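Local structure of penicillin-binding protein A (Mycobacterium tuberculosis, 3UPO) at residues E247-S252 with V375-V380; I392-G397 with A412-F417; E212-A217 with N254-Q259. The protein probably cross-links the peptidoglycan of the cell wall as a penicillin-binding D,D-transpeptidase and takes part in the regulation of cell length. All coordinates share one frame; numbering follows the deposited sequence.

Contact 1 (E247-S252 with V375-V380); sequences EAFVKS and VGAEKV. With PNM (open form - penicillin g), chain C.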
loop_
_atom_site.group_PDB
_atom_site.type_symbol
_atom_site.label_atom_id
_atom_site.label_comp_id
_atom_site.label_asym_id
_atom_site.label_seq_id
_atom_site.Cartn_x
_atom_site.Cartn_y
_atom_site.Cartn_z
ATOM N N GLU A 247 5.007 9.155 25.110
ATOM C CA GLU A 247 5.904 8.071 25.473
ATOM C C GLU A 247 5.266 6.720 25.145
ATOM O O GLU A 247 5.937 5.807 24.694
ATOM C CB GLU A 247 6.284 8.155 26.955
ATOM C CG GLU A 247 7.600 7.498 27.280
ATOM C CD GLU A 247 7.849 7.320 28.790
ATOM O OE1 GLU A 247 7.282 8.059 29.618
ATOM O OE2 GLU A 247 8.615 6.413 29.146
ATOM N N ALA A 248 3.966 6.601 25.395
ATOM C CA ALA A 248 3.232 5.416 25.005
ATOM C C ALA A 248 3.313 5.190 23.488
ATOM O O ALA A 248 3.488 4.061 23.046
ATOM C CB ALA A 248 1.795 5.512 25.463
ATOM N N PHE A 249 3.193 6.268 22.705
ATOM C CA PHE A 249 3.185 6.189 21.238
ATOM C C PHE A 249 4.546 5.755 20.681
ATOM O O PHE A 249 4.610 4.873 19.837
ATOM C CB PHE A 249 2.732 7.516 20.609
ATOM C CG PHE A 249 2.699 7.507 19.092
ATOM C CD1 PHE A 249 1.486 7.419 18.408
ATOM C CD2 PHE A 249 3.883 7.591 18.344
ATOM C CE1 PHE A 249 1.450 7.417 17.007
ATOM C CE2 PHE A 249 3.858 7.572 16.953
ATOM C CZ PHE A 249 2.635 7.502 16.282
ATOM N N VAL A 250 5.626 6.372 21.153
ATOM C CA VAL A 250 6.949 6.062 20.610
ATOM C C VAL A 250 7.449 4.666 21.013
ATOM O O VAL A 250 8.183 4.033 20.251
ATOM C CB VAL A 250 7.990 7.189 20.858
ATOM C CG1 VAL A 250 7.426 8.515 20.382
ATOM C CG2 VAL A 250 8.428 7.260 22.334
ATOM N N LYS A 251 7.027 4.193 22.192
ATOM C CA LYS A 251 7.332 2.835 22.637
ATOM C C LYS A 251 6.305 1.801 22.141
ATOM O O LYS A 251 6.574 0.593 22.171
ATOM C CB LYS A 251 7.493 2.777 24.160
ATOM C CG LYS A 251 8.659 3.625 24.661
ATOM C CD LYS A 251 9.180 3.179 26.022
ATOM C CE LYS A 251 8.533 3.914 27.164
ATOM N NZ LYS A 251 9.494 4.045 28.310
ATOM N N SER A 252 5.155 2.290 21.667
ATOM C CA SER A 252 4.038 1.459 21.201
ATOM C C SER A 252 3.534 0.514 22.291
ATOM O O SER A 252 3.465 -0.719 22.078
ATOM C CB SER A 252 4.388 0.671 19.911
ATOM O OG SER A 252 3.204 0.295 19.220
ATOM N N VAL A 375 8.265 10.844 14.191
ATOM C CA VAL A 375 9.725 10.975 14.245
ATOM C C VAL A 375 10.297 10.283 15.504
ATOM O O VAL A 375 11.307 9.573 15.429
ATOM C CB VAL A 375 10.167 12.469 14.177
ATOM C CG1 VAL A 375 11.641 12.652 14.575
ATOM C CG2 VAL A 375 9.917 13.022 12.778
ATOM N N GLY A 376 9.632 10.484 16.643
ATOM C CA GLY A 376 10.019 9.859 17.909
ATOM C C GLY A 376 9.927 8.340 17.870
ATOM O O GLY A 376 10.797 7.657 18.376
ATOM N N ALA A 377 8.866 7.817 17.267
ATOM C CA ALA A 377 8.669 6.367 17.160
ATOM C C ALA A 377 9.670 5.718 16.213
ATOM O O ALA A 377 10.039 4.563 16.431
ATOM C CB ALA A 377 7.248 6.037 16.741
ATOM N N GLU A 378 10.094 6.454 15.177
ATOM C CA GLU A 378 11.211 6.039 14.312
ATOM C C GLU A 378 12.557 5.908 15.049
ATOM O O GLU A 378 13.308 4.966 14.790
ATOM C CB GLU A 378 11.400 7.000 13.120
ATOM C CG GLU A 378 12.659 6.730 12.260
ATOM C CD GLU A 378 12.619 5.386 11.461
ATOM O OE1 GLU A 378 11.621 4.641 11.538
ATOM O OE2 GLU A 378 13.593 5.078 10.740
ATOM N N LYS A 379 12.874 6.874 15.915
ATOM C CA LYS A 379 14.132 6.850 16.670
ATOM C C LYS A 379 14.158 5.702 17.690
ATOM O O LYS A 379 15.208 5.149 17.978
ATOM C CB LYS A 379 14.388 8.193 17.368
ATOM C CG LYS A 379 14.564 9.359 16.410
ATOM C CD LYS A 379 14.665 10.662 17.153
ATOM C CE LYS A 379 15.185 11.796 16.261
ATOM N NZ LYS A 379 16.545 11.518 15.726
ATOM N N VAL A 380 12.989 5.360 18.220
ATOM C CA VAL A 380 12.845 4.254 19.154
ATOM C C VAL A 380 13.001 2.898 18.442
ATOM O O VAL A 380 13.815 2.077 18.860
ATOM C CB VAL A 380 11.512 4.351 19.958
ATOM C CG1 VAL A 380 11.204 3.060 20.698
ATOM C CG2 VAL A 380 11.577 5.521 20.947
HETATM O O8 PNM C . 1.187 -3.656 16.609
HETATM C C7 PNM C . 0.962 -3.203 17.736
HETATM N N4 PNM C . 3.220 -2.651 18.448
HETATM C C3 PNM C . 4.265 -3.444 17.844
HETATM C C11 PNM C . 5.064 -2.625 16.883
HETATM O O13 PNM C . 5.571 -3.208 15.901
HETATM O O12 PNM C . 5.172 -1.396 17.101
HETATM C C2 PNM C . 5.051 -4.067 19.015
HETATM C C10 PNM C . 5.686 -5.397 18.632
HETATM C C9 PNM C . 6.132 -3.146 19.579
HETATM S S1 PNM C . 3.813 -4.373 20.241
HETATM C C5 PNM C . 2.562 -3.308 19.550
HETATM C C6 PNM C . 1.302 -3.988 18.990
HETATM N N14 PNM C . 1.460 -5.376 18.604
HETATM C C15 PNM C . 1.507 -6.509 19.514
HETATM O O16 PNM C . 0.747 -6.216 20.670
HETATM C C17 PNM C . 1.058 -7.805 18.811
HETATM C C18 PNM C . -0.215 -8.334 19.428
HETATM C C19 PNM C . -0.148 -9.342 20.396
HETATM C C20 PNM C . -1.341 -9.808 20.971
HETATM C C21 PNM C . -2.585 -9.281 20.594
HETATM C C22 PNM C . -2.646 -8.271 19.628
HETATM C C23 PNM C . -1.460 -7.801 19.043
#
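Val-250 overlaps the backbone of helix 364-380 where Gly-376 lacks a side chain: its CG1 lies 3.5 Å from Gly-376 C and equally near Ala-377 N. The two helices come close here, with the CA atoms of Val-250 and Ala-377 3.9 Å apart and the short axes crossing at -48°. One turn on, Val-380 crosses Val-250 at about a right angle, with its CG2 3.9 Å from Val-250 CG2, while Val-380 CG1 presses on the carbonyl oxygen of Val-250. Beside it the Phe-249 ring, carried towards the neighbouring helix by a CG anti to the backbone N (chi1 -180°), meets Ala-377 CB obliquely through CE2 at 3.7 Å. No hydrogen bond joins the segments. Lys-251 turns from the interface to a salt bridge with Glu-247, and Ser-252 closes the helix in a Schellman motif; its OG accepts from N4 of the opened penicillin at 3.0 Å. Helix 245-251 thus touches both helix 364-380 and helix 254-264, where Phe-257 packs on Phe-249, while strand 393-399 brings Lys-395 against the same phenylalanine.

Contact 2 (I392-G397 with A412-F417); sequences IASKTG and AWYIAF. With PNM (open form - penicillin g), chain C.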
loop_
_atom_site.group_PDB
_atom_site.type_symbol
_atom_site.label_atom_id
_atom_site.label_comp_id
_atom_site.label_asym_id
_atom_site.label_seq_id
_atom_site.Cartn_x
_atom_site.Cartn_y
_atom_site.Cartn_z
ATOM N N ILE A 392 13.337 10.416 9.289
ATOM C CA ILE A 392 12.145 9.652 8.927
ATOM C C ILE A 392 11.105 9.709 10.036
ATOM O O ILE A 392 11.458 9.648 11.212
ATOM C CB ILE A 392 12.494 8.157 8.620
ATOM C CG1 ILE A 392 13.428 8.064 7.400
ATOM C CG2 ILE A 392 11.213 7.314 8.447
ATOM C CD1 ILE A 392 14.052 6.689 7.172
ATOM N N ALA A 393 9.829 9.821 9.653
ATOM C CA ALA A 393 8.701 9.684 10.582
ATOM C C ALA A 393 8.015 8.395 10.249
ATOM O O ALA A 393 7.769 8.129 9.075
ATOM C CB ALA A 393 7.724 10.823 10.420
ATOM N N SER A 394 7.687 7.599 11.262
ATOM C CA SER A 394 7.149 6.279 11.001
ATOM C C SER A 394 6.300 5.779 12.132
ATOM O O SER A 394 6.215 6.407 13.185
ATOM C CB SER A 394 8.281 5.276 10.742
ATOM O OG SER A 394 9.005 4.985 11.933
ATOM N N LYS A 395 5.645 4.650 11.886
ATOM C CA LYS A 395 5.009 3.860 12.931
ATOM C C LYS A 395 5.059 2.398 12.507
ATOM O O LYS A 395 4.619 2.055 11.394
ATOM C CB LYS A 395 3.573 4.312 13.198
ATOM C CG LYS A 395 2.898 3.562 14.365
ATOM C CD LYS A 395 3.662 3.791 15.697
ATOM C CE LYS A 395 3.124 2.956 16.839
ATOM N NZ LYS A 395 3.728 1.599 16.875
ATOM N N THR A 396 5.618 1.553 13.373
ATOM C CA THR A 396 5.647 0.098 13.167
ATOM C C THR A 396 4.360 -0.553 13.648
ATOM O O THR A 396 3.576 0.059 14.383
ATOM C CB THR A 396 6.816 -0.594 13.910
ATOM O OG1 THR A 396 6.730 -0.305 15.311
ATOM C CG2 THR A 396 8.162 -0.140 13.364
ATOM N N GLY A 397 4.147 -1.799 13.234
ATOM C CA GLY A 397 3.020 -2.570 13.721
ATOM C C GLY A 397 3.268 -4.047 13.525
ATOM O O GLY A 397 3.977 -4.453 12.616
ATOM N N ALA A 412 3.937 -8.155 9.862
ATOM C CA ALA A 412 4.819 -7.055 10.227
ATOM C C ALA A 412 4.534 -5.850 9.332
ATOM O O ALA A 412 4.626 -5.942 8.103
ATOM C CB ALA A 412 6.282 -7.478 10.113
ATOM N N TRP A 413 4.203 -4.722 9.958
ATOM C CA TRP A 413 3.812 -3.521 9.237
ATOM C C TRP A 413 4.774 -2.385 9.504
ATOM O O TRP A 413 5.306 -2.267 10.610
ATOM C CB TRP A 413 2.472 -3.030 9.735
ATOM C CG TRP A 413 1.203 -3.605 9.165
ATOM C CD1 TRP A 413 0.369 -4.493 9.772
ATOM C CD2 TRP A 413 0.572 -3.232 7.939
ATOM N NE1 TRP A 413 -0.728 -4.726 8.985
ATOM C CE2 TRP A 413 -0.635 -3.953 7.856
ATOM C CE3 TRP A 413 0.915 -2.354 6.896
ATOM C CZ2 TRP A 413 -1.518 -3.826 6.773
ATOM C CZ3 TRP A 413 0.032 -2.231 5.807
ATOM C CH2 TRP A 413 -1.165 -2.969 5.760
ATOM N N TYR A 414 4.967 -1.533 8.499
ATOM C CA TYR A 414 5.685 -0.285 8.667
ATOM C C TYR A 414 5.126 0.780 7.722
ATOM O O TYR A 414 5.135 0.597 6.501
ATOM C CB TYR A 414 7.151 -0.519 8.361
ATOM C CG TYR A 414 8.089 0.671 8.496
ATOM C CD1 TYR A 414 8.466 1.152 9.751
ATOM C CD2 TYR A 414 8.648 1.272 7.360
ATOM C CE1 TYR A 414 9.379 2.213 9.873
ATOM C CE2 TYR A 414 9.544 2.328 7.462
ATOM C CZ TYR A 414 9.911 2.792 8.723
ATOM O OH TYR A 414 10.799 3.834 8.823
ATOM N N ILE A 415 4.629 1.879 8.285
ATOM C CA ILE A 415 4.246 3.067 7.509
ATOM C C ILE A 415 5.178 4.196 7.888
ATOM O O ILE A 415 5.608 4.275 9.034
ATOM C CB ILE A 415 2.767 3.492 7.750
ATOM C CG1 ILE A 415 2.495 3.839 9.222
ATOM C CG2 ILE A 415 1.783 2.427 7.212
ATOM C CD1 ILE A 415 1.103 4.490 9.465
ATOM N N ALA A 416 5.498 5.063 6.933
ATOM C CA ALA A 416 6.500 6.096 7.144
ATOM C C ALA A 416 6.494 7.189 6.069
ATOM O O ALA A 416 5.945 7.014 4.976
ATOM C CB ALA A 416 7.903 5.456 7.228
ATOM N N PHE A 417 7.138 8.310 6.378
ATOM C CA PHE A 417 7.364 9.357 5.384
ATOM C C PHE A 417 8.659 10.132 5.664
ATOM O O PHE A 417 9.148 10.135 6.792
ATOM C CB PHE A 417 6.128 10.266 5.232
ATOM C CG PHE A 417 5.789 11.085 6.467
ATOM C CD1 PHE A 417 6.402 12.319 6.688
ATOM C CD2 PHE A 417 4.820 10.635 7.373
ATOM C CE1 PHE A 417 6.070 13.100 7.819
ATOM C CE2 PHE A 417 4.480 11.400 8.503
ATOM C CZ PHE A 417 5.102 12.633 8.728
HETATM O O8 PNM C . 1.187 -3.656 16.609
HETATM C C7 PNM C . 0.962 -3.203 17.736
HETATM N N4 PNM C . 3.220 -2.651 18.448
HETATM C C3 PNM C . 4.265 -3.444 17.844
HETATM C C11 PNM C . 5.064 -2.625 16.883
HETATM O O13 PNM C . 5.571 -3.208 15.901
HETATM O O12 PNM C . 5.172 -1.396 17.101
HETATM C C2 PNM C . 5.051 -4.067 19.015
HETATM C C10 PNM C . 5.686 -5.397 18.632
HETATM C C9 PNM C . 6.132 -3.146 19.579
HETATM S S1 PNM C . 3.813 -4.373 20.241
HETATM C C5 PNM C . 2.562 -3.308 19.550
HETATM C C6 PNM C . 1.302 -3.988 18.990
HETATM N N14 PNM C . 1.460 -5.376 18.604
HETATM C C15 PNM C . 1.507 -6.509 19.514
HETATM O O16 PNM C . 0.747 -6.216 20.670
HETATM C C17 PNM C . 1.058 -7.805 18.811
HETATM C C18 PNM C . -0.215 -8.334 19.428
HETATM C C19 PNM C . -0.148 -9.342 20.396
HETATM C C20 PNM C . -1.341 -9.808 20.971
HETATM C C21 PNM C . -2.585 -9.281 20.594
HETATM C C22 PNM C . -2.646 -8.271 19.628
HETATM C C23 PNM C . -1.460 -7.801 19.043
#
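Ala-393 and Phe-417 pair at a closely packed end of this antiparallel ladder, where Ala-393 CB sits over one face of the phenylalanine ring, 3.8 Å from its centroid, in a CH-pi contact. Phe-417 CG stands between its backbone N and carbonyl carbon (chi1 65°), a torsion that folds the ring back across the neighbouring strand. Six backbone hydrogen bonds join Ala-393, Lys-395 and Gly-397 with Phe-417, Ile-415 and Trp-413. On the face that carries Ser-394 and Thr-396, the Tyr-414 ring runs beside both: Ser-394 CB comes within 3.4 Å of Tyr-414 CE1, whereas Thr-396 CG2 meets the ring at its edge, in plane, at CD1. Ile-392 crosses Tyr-414 at about a right angle, its CG2 against the hydroxyl. That hydroxyl and Ser-394 OG both bond to Glu-378 OE1, so one buried carboxylate oxygen serves the two.

Side chains interlock less at the other end, although the backbone pairing continues. Gly-397 offers Trp-413 only backbone, and Gly-397 N reaches Trp-413 O from 42° above the carbonyl plane, at 2.9 Å and an N-H...O angle of 144°. The indole leads away to Pro-190 O, to which NE1 bonds. Thr-396, partly exposed on this more open side, turns to the ligand, its OG1 donating to PNM O12 at 2.6 Å. Lys-395, bent at chi2 and chi4, brings NZ back to its neighbour Thr-396 O at 2.9 Å; the same amine is bonded to Ser-252 OG and lies 3.3 Å from PNM O12. The Lys-Thr-Gly sequence on an edge strand bordering the active site fits the KTG motif of penicillin-binding transpeptidases and serine beta-lactamases.

Contact 3 (E212-A217 with N254-Q259); sequences EQLTAA and NTAFVQ. With PNM (open form - penicillin g), chain C.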
loop_
_atom_site.group_PDB
_atom_site.type_symbol
_atom_site.label_atom_id
_atom_site.label_comp_id
_atom_site.label_asym_id
_atom_site.label_seq_id
_atom_site.Cartn_x
_atom_site.Cartn_y
_atom_site.Cartn_z
ATOM N N GLU A 212 -0.731 14.014 28.156
ATOM C CA GLU A 212 -1.738 13.129 28.758
ATOM C C GLU A 212 -1.169 11.842 29.387
ATOM O O GLU A 212 -0.420 11.084 28.742
ATOM C CB GLU A 212 -2.769 12.751 27.679
ATOM C CG GLU A 212 -3.894 11.842 28.133
ATOM C CD GLU A 212 -5.114 12.604 28.614
ATOM O OE1 GLU A 212 -5.900 12.008 29.385
ATOM O OE2 GLU A 212 -5.298 13.785 28.220
ATOM N N GLN A 213 -1.581 11.598 30.630
ATOM C CA GLN A 213 -1.121 10.469 31.434
ATOM C C GLN A 213 -1.994 9.224 31.288
ATOM O O GLN A 213 -3.190 9.234 31.581
ATOM C CB GLN A 213 -1.008 10.873 32.916
ATOM C CG GLN A 213 0.096 11.904 33.206
ATOM C CD GLN A 213 1.471 11.406 32.809
ATOM O OE1 GLN A 213 2.153 12.001 31.955
ATOM N NE2 GLN A 213 1.889 10.296 33.423
ATOM N N LEU A 214 -1.371 8.142 30.840
ATOM C CA LEU A 214 -2.069 6.899 30.575
ATOM C C LEU A 214 -1.395 5.751 31.322
ATOM O O LEU A 214 -0.211 5.817 31.653
ATOM C CB LEU A 214 -2.032 6.618 29.077
ATOM C CG LEU A 214 -2.778 7.556 28.130
ATOM C CD1 LEU A 214 -2.199 7.455 26.720
ATOM C CD2 LEU A 214 -4.238 7.196 28.135
ATOM N N THR A 215 -2.156 4.692 31.561
ATOM C CA THR A 215 -1.653 3.525 32.261
ATOM C C THR A 215 -0.355 2.982 31.649
ATOM O O THR A 215 -0.176 2.959 30.426
ATOM C CB THR A 215 -2.718 2.405 32.380
ATOM O OG1 THR A 215 -2.287 1.452 33.354
ATOM C CG2 THR A 215 -2.959 1.683 31.037
ATOM N N ALA A 216 0.556 2.589 32.533
ATOM C CA ALA A 216 1.796 1.945 32.149
ATOM C C ALA A 216 1.652 0.441 32.378
ATOM O O ALA A 216 2.546 -0.326 32.036
ATOM C CB ALA A 216 2.948 2.501 32.970
ATOM N N ALA A 217 0.511 0.035 32.938
ATOM C CA ALA A 217 0.295 -1.339 33.390
ATOM C C ALA A 217 0.585 -2.389 32.304
ATOM O O ALA A 217 0.221 -2.190 31.143
ATOM C CB ALA A 217 -1.104 -1.496 33.939
ATOM N N ASN A 254 0.661 -1.027 24.544
ATOM C CA ASN A 254 -0.718 -1.374 24.191
ATOM C C ASN A 254 -1.797 -0.877 25.140
ATOM O O ASN A 254 -2.744 -0.222 24.705
ATOM C CB ASN A 254 -0.868 -2.886 24.005
ATOM C CG ASN A 254 -0.189 -3.391 22.757
ATOM O OD1 ASN A 254 0.233 -2.611 21.904
ATOM N ND2 ASN A 254 -0.060 -4.709 22.653
ATOM N N THR A 255 -1.653 -1.225 26.418
ATOM C CA THR A 255 -2.632 -0.915 27.458
ATOM C C THR A 255 -2.984 0.580 27.524
ATOM O O THR A 255 -4.135 0.940 27.793
ATOM C CB THR A 255 -2.177 -1.447 28.859
ATOM O OG1 THR A 255 -1.001 -0.740 29.301
ATOM C CG2 THR A 255 -1.884 -2.976 28.796
ATOM N N ALA A 256 -1.996 1.436 27.272
ATOM C CA ALA A 256 -2.224 2.877 27.224
ATOM C C ALA A 256 -3.196 3.260 26.100
ATOM O O ALA A 256 -4.089 4.096 26.304
ATOM C CB ALA A 256 -0.905 3.625 27.061
ATOM N N PHE A 257 -3.025 2.644 24.927
ATOM C CA PHE A 257 -3.865 2.977 23.774
ATOM C C PHE A 257 -5.242 2.357 23.870
ATOM O O PHE A 257 -6.209 2.949 23.429
ATOM C CB PHE A 257 -3.151 2.709 22.446
ATOM C CG PHE A 257 -2.153 3.769 22.107
ATOM C CD1 PHE A 257 -2.544 4.895 21.392
ATOM C CD2 PHE A 257 -0.841 3.681 22.564
ATOM C CE1 PHE A 257 -1.633 5.920 21.109
ATOM C CE2 PHE A 257 0.074 4.694 22.277
ATOM C CZ PHE A 257 -0.335 5.822 21.547
ATOM N N VAL A 258 -5.329 1.198 24.514
ATOM C CA VAL A 258 -6.616 0.602 24.882
ATOM C C VAL A 258 -7.409 1.551 25.786
ATOM O O VAL A 258 -8.564 1.874 25.504
ATOM C CB VAL A 258 -6.409 -0.766 25.574
ATOM C CG1 VAL A 258 -7.719 -1.298 26.187
ATOM C CG2 VAL A 258 -5.790 -1.770 24.603
ATOM N N GLN A 259 -6.766 1.987 26.867
ATOM C CA GLN A 259 -7.332 2.941 27.799
ATOM C C GLN A 259 -7.723 4.261 27.111
ATOM O O GLN A 259 -8.797 4.788 27.375
ATOM C CB GLN A 259 -6.338 3.216 28.923
ATOM C CG GLN A 259 -6.919 4.029 30.061
ATOM C CD GLN A 259 -5.867 4.472 31.051
ATOM O OE1 GLN A 259 -4.856 5.065 30.679
ATOM N NE2 GLN A 259 -6.105 4.194 32.322
HETATM O O8 PNM C . 1.187 -3.656 16.609
HETATM C C7 PNM C . 0.962 -3.203 17.736
HETATM N N4 PNM C . 3.220 -2.651 18.448
HETATM C C3 PNM C . 4.265 -3.444 17.844
HETATM C C11 PNM C . 5.064 -2.625 16.883
HETATM O O13 PNM C . 5.571 -3.208 15.901
HETATM O O12 PNM C . 5.172 -1.396 17.101
HETATM C C2 PNM C . 5.051 -4.067 19.015
HETATM C C10 PNM C . 5.686 -5.397 18.632
HETATM C C9 PNM C . 6.132 -3.146 19.579
HETATM S S1 PNM C . 3.813 -4.373 20.241
HETATM C C5 PNM C . 2.562 -3.308 19.550
HETATM C C6 PNM C . 1.302 -3.988 18.990
HETATM N N14 PNM C . 1.460 -5.376 18.604
HETATM C C15 PNM C . 1.507 -6.509 19.514
HETATM O O16 PNM C . 0.747 -6.216 20.670
HETATM C C17 PNM C . 1.058 -7.805 18.811
HETATM C C18 PNM C . -0.215 -8.334 19.428
HETATM C C19 PNM C . -0.148 -9.342 20.396
HETATM C C20 PNM C . -1.341 -9.808 20.971
HETATM C C21 PNM C . -2.585 -9.281 20.594
HETATM C C22 PNM C . -2.646 -8.271 19.628
HETATM C C23 PNM C . -1.460 -7.801 19.043
HETATM O O HOH W 1 1.023 0.801 28.755
#
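Helix 254-264, which carries the asparagine of a probable SxN motif, is crossed by strand 213-215, at 113° between the short axes. Thr-215 N donates to Gln-259 OE1 at 2.9 Å, nearly straight at 169°. The glutamine reaches the strand through an extended side chain with CG anti to the backbone N. Leu-214 and Gln-259 slide past each other in opposite directions, so that Leu-214 CD2 lies beside the same OE1 while Leu-214 CB packs on Ala-256 CB at 3.8 Å.

One turn back along the helix the two threonines cross at about a right angle, Thr-215 CG2 touching Thr-255 OG1 and the carbonyl oxygen of Thr-255. Thr-255 OG1 donates to Ala-217 O at 2.6 Å, in the carbonyl plane, and accepts from a water that also donates to Thr-215 O. That hydroxyl, standing between its backbone N and carbonyl carbon (chi1 66°), is therefore gripped by two partners, and the water ties it to a second carbonyl of the strand. Thr-215 OG1 stays within its own segment and accepts from Ala-217 N at 3.2 Å, an ST turn at the end of the strand, beyond which Ala-217 O meets Thr-255.

The amide of Asn-254 leads away from the strand: its ND2 donates to PNM O16 at 2.6 Å and also to Glu-230 O, while OD1 accepts from Lys-196 NZ. The short strand, paired with strand 242-244, thus covers one side of a helix whose Asn-254 lines the penicillin pocket, consistent with the asparagine of the SxN motif (Ser-252 to Asn-254) of penicillin-binding transpeptidases.

Overall arrangement
All three contacts lie within the transpeptidase domain and touch the opened penicillin from different parts of the chain: Ser-252 in contact 1, Thr-396 in contact 2 and Asn-254 in contact 3. Contacts 1 and 2, with centres about 10 Å apart, meet directly, Ala-377 CB packing on Ser-394 O at 3.7 Å beside the polar links that Ser-252 and Glu-378 make to the strand. Contact 3 joins contact 1, about 14 Å away between centres, where Ala-248 CB packs on Ala-256 CB at 3.7 Å; contacts 2 and 3 do not touch. The side chains of Lys-395 and Ser-193, the probable acyl-ester nucleophile, lie about 4 Å apart.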